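Local coordinates for PBP5 (PDB 3A3J), which removes the terminal D-alanine from peptide stems of cell-wall precursors, acting as a serine-type D-alanyl-D-alanine carboxypeptidase of the peptidase S11 family, at residues G64-G69 with A103-A108; V88-R93 with F177-I182; F256-A261 with V322-D327. One frame throughout, in Å; residues are numbered along the deposited sequence.

Interaction 1: residues G64-G69 with A103-A108; sequences GESAWG and ATVALA
Ala67, in the loop after strand 60-62, meets Ala106 on helix 101-112 with their CA atoms 4.9 Å apart, a close approach that two methyl side chains make possible. The loop has helical backbone angles at residues 65-67 but no regular helical bonding, and this short bend lies against one flank of the helix. The two alanine methyls touch directly, Ala67 CB to Ala106 CB at 3.6 Å. Beside them Val105 aims its side chain at the loop. With chi1 at 164°, CG1 lies opposite the backbone N and alone makes the closest approach, reaching the Ser66 carbonyl with CG1 3.4 Å from O. The same methyl extends alongside Ala67, with CG1 4.2 Å from Ala67 CB, and passes the Ser66 hydroxyl, where OG stands 4.0 Å away without bonding to it. That hydroxyl turns instead to Glu109 OE2, one helical turn beyond Val105, in a hydrogen bond that ties the bend to the same helix. Val105 also packs on Phe72, farther along the loop. Helix 101-112 starts just after Ser99, probably a catalytic serine, as in close relatives. Its Thr104 packs on Lys39, the likely proton acceptor, whose side chain is about 9 Å from that of Val105. The loop thus covers the helix on a flank other than the one that meets Lys39. Between the two segments no hydrogen bond forms, so their fit rests on methyls packed against each other and against the Ser66 carbonyl, while the serine-glutamate bond supplies the directional restraint.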
# COMPACT_ATOMS: atom_id res chain seq x y z
N GLY A 64 21.66 -22.97 2.03
CA GLY A 64 21.94 -24.22 2.72
C GLY A 64 20.64 -24.95 2.68
O GLY A 64 19.73 -24.50 1.99
N GLU A 65 20.52 -26.08 3.37
CA GLU A 65 19.29 -26.89 3.22
C GLU A 65 17.89 -26.20 3.46
O GLU A 65 16.86 -26.70 2.99
CB GLU A 65 19.39 -28.23 4.01
CG GLU A 65 20.75 -28.88 3.82
CD GLU A 65 20.86 -30.37 4.16
OE1 GLU A 65 19.84 -31.03 4.47
OE2 GLU A 65 22.01 -30.88 4.08
N SER A 66 17.79 -25.11 4.19
CA SER A 66 16.40 -24.59 4.46
C SER A 66 15.97 -23.62 3.34
O SER A 66 14.82 -23.52 3.04
CB SER A 66 16.26 -23.94 5.84
OG SER A 66 17.13 -22.82 5.83
N ALA A 67 16.92 -22.98 2.68
CA ALA A 67 16.61 -22.14 1.52
C ALA A 67 16.61 -22.90 0.16
O ALA A 67 16.24 -22.35 -0.87
CB ALA A 67 17.58 -20.89 1.48
N TRP A 68 17.00 -24.17 0.19
CA TRP A 68 17.18 -24.99 -0.99
C TRP A 68 15.90 -25.19 -1.79
O TRP A 68 14.92 -25.63 -1.26
CB TRP A 68 17.74 -26.34 -0.51
CG TRP A 68 18.15 -27.34 -1.55
CD1 TRP A 68 18.32 -27.16 -2.92
CD2 TRP A 68 18.49 -28.71 -1.28
NE1 TRP A 68 18.73 -28.35 -3.49
CE2 TRP A 68 18.83 -29.31 -2.50
CE3 TRP A 68 18.55 -29.47 -0.10
CZ2 TRP A 68 19.25 -30.65 -2.57
CZ3 TRP A 68 18.96 -30.82 -0.18
CH2 TRP A 68 19.30 -31.38 -1.41
N GLY A 69 15.89 -24.90 -3.09
CA GLY A 69 14.66 -25.13 -3.88
C GLY A 69 13.98 -26.46 -3.61
O GLY A 69 12.73 -26.55 -3.59
N ALA A 103 13.45 -18.27 -2.11
CA ALA A 103 14.05 -16.92 -1.91
C ALA A 103 13.58 -16.24 -0.65
O ALA A 103 14.35 -15.48 -0.09
CB ALA A 103 13.73 -16.00 -3.07
N THR A 104 12.33 -16.46 -0.20
CA THR A 104 11.90 -15.75 0.96
C THR A 104 12.58 -16.29 2.27
O THR A 104 12.90 -15.53 3.23
CB THR A 104 10.41 -15.79 1.14
OG1 THR A 104 10.04 -17.12 1.42
CG2 THR A 104 9.66 -15.34 -0.06
N VAL A 105 12.74 -17.61 2.33
CA VAL A 105 13.43 -18.24 3.43
C VAL A 105 14.88 -17.76 3.43
O VAL A 105 15.38 -17.32 4.48
CB VAL A 105 13.35 -19.76 3.32
CG1 VAL A 105 14.39 -20.40 4.23
CG2 VAL A 105 11.92 -20.19 3.71
N ALA A 106 15.54 -17.79 2.26
CA ALA A 106 16.88 -17.27 2.21
C ALA A 106 16.97 -15.84 2.76
O ALA A 106 17.96 -15.52 3.50
CB ALA A 106 17.44 -17.30 0.84
N LEU A 107 16.05 -14.96 2.34
CA LEU A 107 16.07 -13.56 2.86
C LEU A 107 15.73 -13.46 4.35
O LEU A 107 16.36 -12.73 5.07
CB LEU A 107 15.16 -12.62 2.06
CG LEU A 107 15.72 -12.28 0.69
CD1 LEU A 107 14.60 -11.80 -0.31
CD2 LEU A 107 16.88 -11.33 0.77
N ALA A 108 14.69 -14.13 4.79
CA ALA A 108 14.34 -14.08 6.15
C ALA A 108 15.56 -14.43 7.06
O ALA A 108 15.81 -13.75 8.10
CB ALA A 108 13.17 -15.08 6.46

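Interaction 2: residues V88-R93 with F177-I182; sequences VADLNR and FTFNKI
Asp90 and Arg93, one turn apart near the start of helix 88-98, meet Phe177 and Phe179 of strand 176-179 in a surface contact that combines CH-pi packing, carboxylate-to-ring-edge approaches and a water bridge. The axes of the helix and strand segments pass 9.9 Å apart at an angle of 129°, and no direct hydrogen bond joins them. Arg93 lays its aliphatic chain across Phe177: chi1 at 179° carries CG away from the backbone N and over one ring face, 3.7 Å from the centroid and 23° off the normal. Its chain bends beyond this point, and the guanidinium reaches Glu174 in a salt bridge through NH1. Asp90 divides its carboxylate between the two rings. OD1 lies in the plane of Phe177 at its edge, 3.9 Å from CZ, where the rim hydrogens could offer a weakly favourable electrostatic approach. OD2 is at the edge of Phe179, near its plane and 3.7 Å from CE1. The backbone oxygen of Asp90 also meets Phe177, 3.5 Å from CZ. A water donates to Asp90 OD1 at 3.2 Å and to Thr178 O at 3.0 Å, joining the helix to the strand at the residue between the two phenylalanines. Strand 176-179 turns back into 182-185 through a type I' turn from Phe179 to Ile182, making a two-stranded hairpin. Met78 packs on both Asp90 and Phe177, and Phe179 extends onto Val86 of strand 85-87. Leu91 packs on Ala103, Ala106 and Leu107, placing helix 88-98 between the hairpin and helix 101-112.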
# COMPACT_ATOMS: atom_id res chain seq x y z
N VAL A 88 21.43 -10.49 -2.52
CA VAL A 88 20.18 -10.03 -1.96
C VAL A 88 19.32 -9.43 -3.12
O VAL A 88 18.13 -9.70 -3.19
CB VAL A 88 20.47 -8.97 -0.87
CG1 VAL A 88 19.30 -8.05 -0.67
CG2 VAL A 88 20.87 -9.66 0.47
N ALA A 89 19.94 -8.71 -4.05
CA ALA A 89 19.19 -8.21 -5.27
C ALA A 89 18.47 -9.36 -5.98
O ALA A 89 17.26 -9.31 -6.19
CB ALA A 89 20.16 -7.55 -6.24
N ASP A 90 19.16 -10.46 -6.27
CA ASP A 90 18.48 -11.57 -6.95
C ASP A 90 17.42 -12.12 -6.11
O ASP A 90 16.32 -12.44 -6.59
CB ASP A 90 19.43 -12.74 -7.34
CG ASP A 90 20.24 -12.41 -8.59
OD1 ASP A 90 19.73 -11.58 -9.34
OD2 ASP A 90 21.34 -12.97 -8.85
N LEU A 91 17.71 -12.27 -4.81
CA LEU A 91 16.72 -12.92 -3.97
C LEU A 91 15.41 -12.12 -3.90
O LEU A 91 14.34 -12.64 -3.97
CB LEU A 91 17.29 -13.16 -2.56
CG LEU A 91 18.45 -14.18 -2.43
CD1 LEU A 91 18.97 -14.09 -1.01
CD2 LEU A 91 17.82 -15.54 -2.69
N ASN A 92 15.54 -10.85 -3.67
CA ASN A 92 14.43 -9.92 -3.56
C ASN A 92 13.64 -9.82 -4.90
O ASN A 92 12.41 -10.01 -4.95
CB ASN A 92 15.02 -8.56 -3.19
CG ASN A 92 13.98 -7.63 -2.60
OD1 ASN A 92 14.08 -6.44 -2.81
ND2 ASN A 92 12.93 -8.17 -1.98
N ARG A 93 14.39 -9.67 -6.00
CA ARG A 93 13.77 -9.74 -7.32
C ARG A 93 13.01 -11.04 -7.42
O ARG A 93 11.83 -11.06 -7.83
CB ARG A 93 14.83 -9.52 -8.44
CG ARG A 93 14.37 -9.57 -9.89
CD ARG A 93 14.83 -8.31 -10.72
NE ARG A 93 16.11 -7.91 -10.26
CZ ARG A 93 16.52 -6.66 -10.14
NH1 ARG A 93 15.75 -5.63 -10.47
NH2 ARG A 93 17.69 -6.49 -9.65
N PHE A 177 11.79 -12.91 -14.92
CA PHE A 177 13.09 -12.85 -14.20
C PHE A 177 13.79 -14.14 -14.53
O PHE A 177 13.22 -15.22 -14.42
CB PHE A 177 12.84 -12.79 -12.66
CG PHE A 177 14.10 -12.97 -11.78
CD1 PHE A 177 15.22 -12.19 -11.96
CD2 PHE A 177 14.09 -13.84 -10.69
CE1 PHE A 177 16.32 -12.34 -11.13
CE2 PHE A 177 15.21 -13.94 -9.82
CZ PHE A 177 16.28 -13.17 -10.03
N THR A 178 15.05 -14.02 -14.86
CA THR A 178 15.78 -15.22 -15.19
C THR A 178 16.82 -15.53 -14.07
O THR A 178 17.57 -14.69 -13.70
CB THR A 178 16.45 -15.00 -16.58
OG1 THR A 178 15.40 -14.85 -17.55
CG2 THR A 178 17.38 -16.16 -16.98
N PHE A 179 16.90 -16.76 -13.61
CA PHE A 179 17.93 -17.06 -12.62
C PHE A 179 18.24 -18.53 -12.71
O PHE A 179 17.35 -19.38 -12.93
CB PHE A 179 17.44 -16.72 -11.17
CG PHE A 179 18.44 -17.07 -10.10
CD1 PHE A 179 19.48 -16.22 -9.82
CD2 PHE A 179 18.40 -18.33 -9.46
CE1 PHE A 179 20.49 -16.58 -8.86
CE2 PHE A 179 19.39 -18.67 -8.47
CZ PHE A 179 20.42 -17.78 -8.20
N ASN A 180 19.50 -18.88 -12.44
CA ASN A 180 19.87 -20.28 -12.54
C ASN A 180 19.34 -20.85 -13.86
O ASN A 180 18.75 -21.92 -13.89
CB ASN A 180 19.30 -21.06 -11.38
CG ASN A 180 20.05 -22.40 -11.17
OD1 ASN A 180 21.13 -22.57 -11.71
ND2 ASN A 180 19.47 -23.34 -10.44
N LYS A 181 19.49 -20.09 -14.94
CA LYS A 181 19.00 -20.53 -16.28
C LYS A 181 17.52 -20.80 -16.45
O LYS A 181 17.17 -21.31 -17.47
CB LYS A 181 19.68 -21.85 -16.74
CG LYS A 181 21.20 -21.79 -16.74
CD LYS A 181 21.87 -23.16 -16.93
CE LYS A 181 23.20 -22.91 -17.61
NZ LYS A 181 23.52 -21.43 -17.49
N ILE A 182 16.67 -20.52 -15.45
CA ILE A 182 15.25 -20.66 -15.58
C ILE A 182 14.65 -19.20 -15.68
O ILE A 182 15.02 -18.30 -14.92
CB ILE A 182 14.68 -21.33 -14.35
CG1 ILE A 182 15.53 -22.58 -13.99
CG2 ILE A 182 13.19 -21.64 -14.52
CD1 ILE A 182 15.07 -23.82 -14.62
O HOH W 1 19.52 -12.97 -12.22

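Interaction 3: residues F256-A261 with V322-D327; sequences FKTLEA and VVYALD
Thr258 donates a hydrogen bond from OG1 to Tyr324 OH, at 2.8 Å, joining strand 253-259 to strand 318-326 through their side chains. The two side chains approach from opposite directions, and the threonine brings more than its hydroxyl: CB is 3.1 Å from Tyr324 OH, and CG2 lies 3.5 Å from Tyr324 CE1. With chi1 at 62°, OG1 sits between the backbone N and carbonyl carbon of its own residue, within reach of the phenol oxygen, while CG2 lies along the CE1 side of the ring. Leu259 adds an apolar neighbour to the same phenol, its CG 3.7 Å from Tyr324 OH. The phenol oxygen of this buried tyrosine therefore accepts a hydrogen bond in surroundings that are partly hydrocarbon. Successive residues of a regular strand would send their side chains to opposite faces, yet Thr258 and Leu259 both reach the tyrosine. They form a classic beta bulge, facing His286 together on the paired strand 286-291, and Thr258 takes a helical-like psi of -21° there. The contact belongs to the all-beta C-terminal domain, where it links the two-stranded ladder 253-259/286-291 to a larger mixed sheet. In that sheet strand 318-326 runs between strands 299-304 and 329-338, held by backbone bonds from Val323 to Arg301 and from Val322 to Ala334. Leu259 also packs on Ala334, carrying the contact onto strand 329-338.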
# COMPACT_ATOMS: atom_id res chain seq x y z
N PHE A 256 -7.88 15.31 -5.92
CA PHE A 256 -7.09 16.50 -6.00
C PHE A 256 -6.58 16.95 -4.63
O PHE A 256 -7.12 16.63 -3.58
CB PHE A 256 -7.80 17.64 -6.77
CG PHE A 256 -8.87 18.36 -5.96
CD1 PHE A 256 -8.62 19.63 -5.41
CD2 PHE A 256 -10.13 17.79 -5.77
CE1 PHE A 256 -9.61 20.32 -4.67
CE2 PHE A 256 -11.11 18.46 -5.03
CZ PHE A 256 -10.84 19.73 -4.47
N LYS A 257 -5.49 17.68 -4.70
CA LYS A 257 -4.81 18.15 -3.54
C LYS A 257 -5.56 19.36 -2.99
O LYS A 257 -5.71 20.36 -3.67
CB LYS A 257 -3.39 18.51 -3.96
CG LYS A 257 -2.49 18.73 -2.77
CD LYS A 257 -1.18 19.35 -3.19
CE LYS A 257 -0.13 18.28 -3.31
NZ LYS A 257 1.21 18.80 -3.68
N THR A 258 -6.08 19.28 -1.76
CA THR A 258 -6.67 20.46 -1.16
C THR A 258 -5.73 21.23 -0.26
O THR A 258 -5.99 22.40 0.03
CB THR A 258 -7.89 20.12 -0.34
OG1 THR A 258 -7.48 19.27 0.72
CG2 THR A 258 -8.96 19.44 -1.19
N LEU A 259 -4.67 20.60 0.24
CA LEU A 259 -3.66 21.33 1.02
C LEU A 259 -2.24 20.95 0.65
O LEU A 259 -1.95 19.76 0.41
CB LEU A 259 -3.85 21.13 2.53
CG LEU A 259 -5.20 21.51 3.15
CD1 LEU A 259 -5.43 20.71 4.47
CD2 LEU A 259 -5.26 23.03 3.38
N GLU A 260 -1.39 21.96 0.61
CA GLU A 260 0.02 21.79 0.38
C GLU A 260 0.84 22.05 1.65
O GLU A 260 0.71 23.13 2.27
CB GLU A 260 0.46 22.75 -0.72
CG GLU A 260 1.94 22.82 -0.92
CD GLU A 260 2.32 23.92 -1.90
OE1 GLU A 260 1.54 24.17 -2.83
OE2 GLU A 260 3.39 24.55 -1.74
N ALA A 261 1.70 21.08 1.99
CA ALA A 261 2.59 21.09 3.18
C ALA A 261 3.26 22.41 3.36
O ALA A 261 3.89 22.91 2.42
CB ALA A 261 3.67 19.98 3.07
N VAL A 322 -10.48 21.93 8.32
CA VAL A 322 -11.07 22.42 7.08
C VAL A 322 -12.11 21.41 6.68
O VAL A 322 -11.84 20.22 6.66
CB VAL A 322 -10.08 22.56 5.92
CG1 VAL A 322 -10.74 23.23 4.74
CG2 VAL A 322 -8.89 23.34 6.33
N VAL A 323 -13.31 21.87 6.37
CA VAL A 323 -14.36 20.94 6.02
C VAL A 323 -14.77 21.18 4.59
O VAL A 323 -14.99 22.33 4.20
CB VAL A 323 -15.56 21.09 6.93
CG1 VAL A 323 -16.60 20.11 6.47
CG2 VAL A 323 -15.18 20.84 8.40
N TYR A 324 -14.85 20.10 3.80
CA TYR A 324 -15.14 20.16 2.35
C TYR A 324 -16.58 19.70 2.04
O TYR A 324 -17.01 18.62 2.45
CB TYR A 324 -14.12 19.32 1.54
CG TYR A 324 -12.69 19.75 1.77
CD1 TYR A 324 -12.12 20.77 1.02
CD2 TYR A 324 -11.91 19.14 2.76
CE1 TYR A 324 -10.83 21.19 1.25
CE2 TYR A 324 -10.59 19.55 3.00
CZ TYR A 324 -10.06 20.57 2.24
OH TYR A 324 -8.76 20.98 2.50
N ALA A 325 -17.34 20.54 1.34
CA ALA A 325 -18.72 20.17 1.09
C ALA A 325 -18.89 20.16 -0.40
O ALA A 325 -18.20 20.88 -1.11
CB ALA A 325 -19.69 21.16 1.73
N LEU A 326 -19.77 19.28 -0.84
CA LEU A 326 -20.18 19.16 -2.23
C LEU A 326 -21.69 19.03 -2.17
O LEU A 326 -22.22 18.23 -1.35
CB LEU A 326 -19.57 17.91 -2.87
CG LEU A 326 -19.75 17.80 -4.39
CD1 LEU A 326 -19.35 19.07 -5.09
CD2 LEU A 326 -18.99 16.58 -4.98
N ASP A 327 -22.37 19.85 -2.97
CA ASP A 327 -23.81 19.79 -3.10
C ASP A 327 -24.50 19.66 -1.75
O ASP A 327 -25.40 18.83 -1.59
CB ASP A 327 -24.19 18.62 -4.00
CG ASP A 327 -23.96 18.94 -5.46
OD1 ASP A 327 -24.36 18.11 -6.31
OD2 ASP A 327 -23.38 20.02 -5.74

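In the fold
From the N terminus, residues 64-69 come first, and interaction 1 closes when the chain reaches 103-108 on helix 101-112. Interaction 2 opens inside that loop, at 88-93, and closes only at 177-182, so the two cross. They also touch in space, because helices 88-98 and 101-112, consecutive in the chain, pack directly on each other. Together they join a loop, two helices and a hairpin of the carboxypeptidase region. Interaction 3 follows in series, opening at 256-261 and closing at 322-327; its centre is about 45 Å from that of interaction 2, and it ties together two sheets of the C-terminal domain.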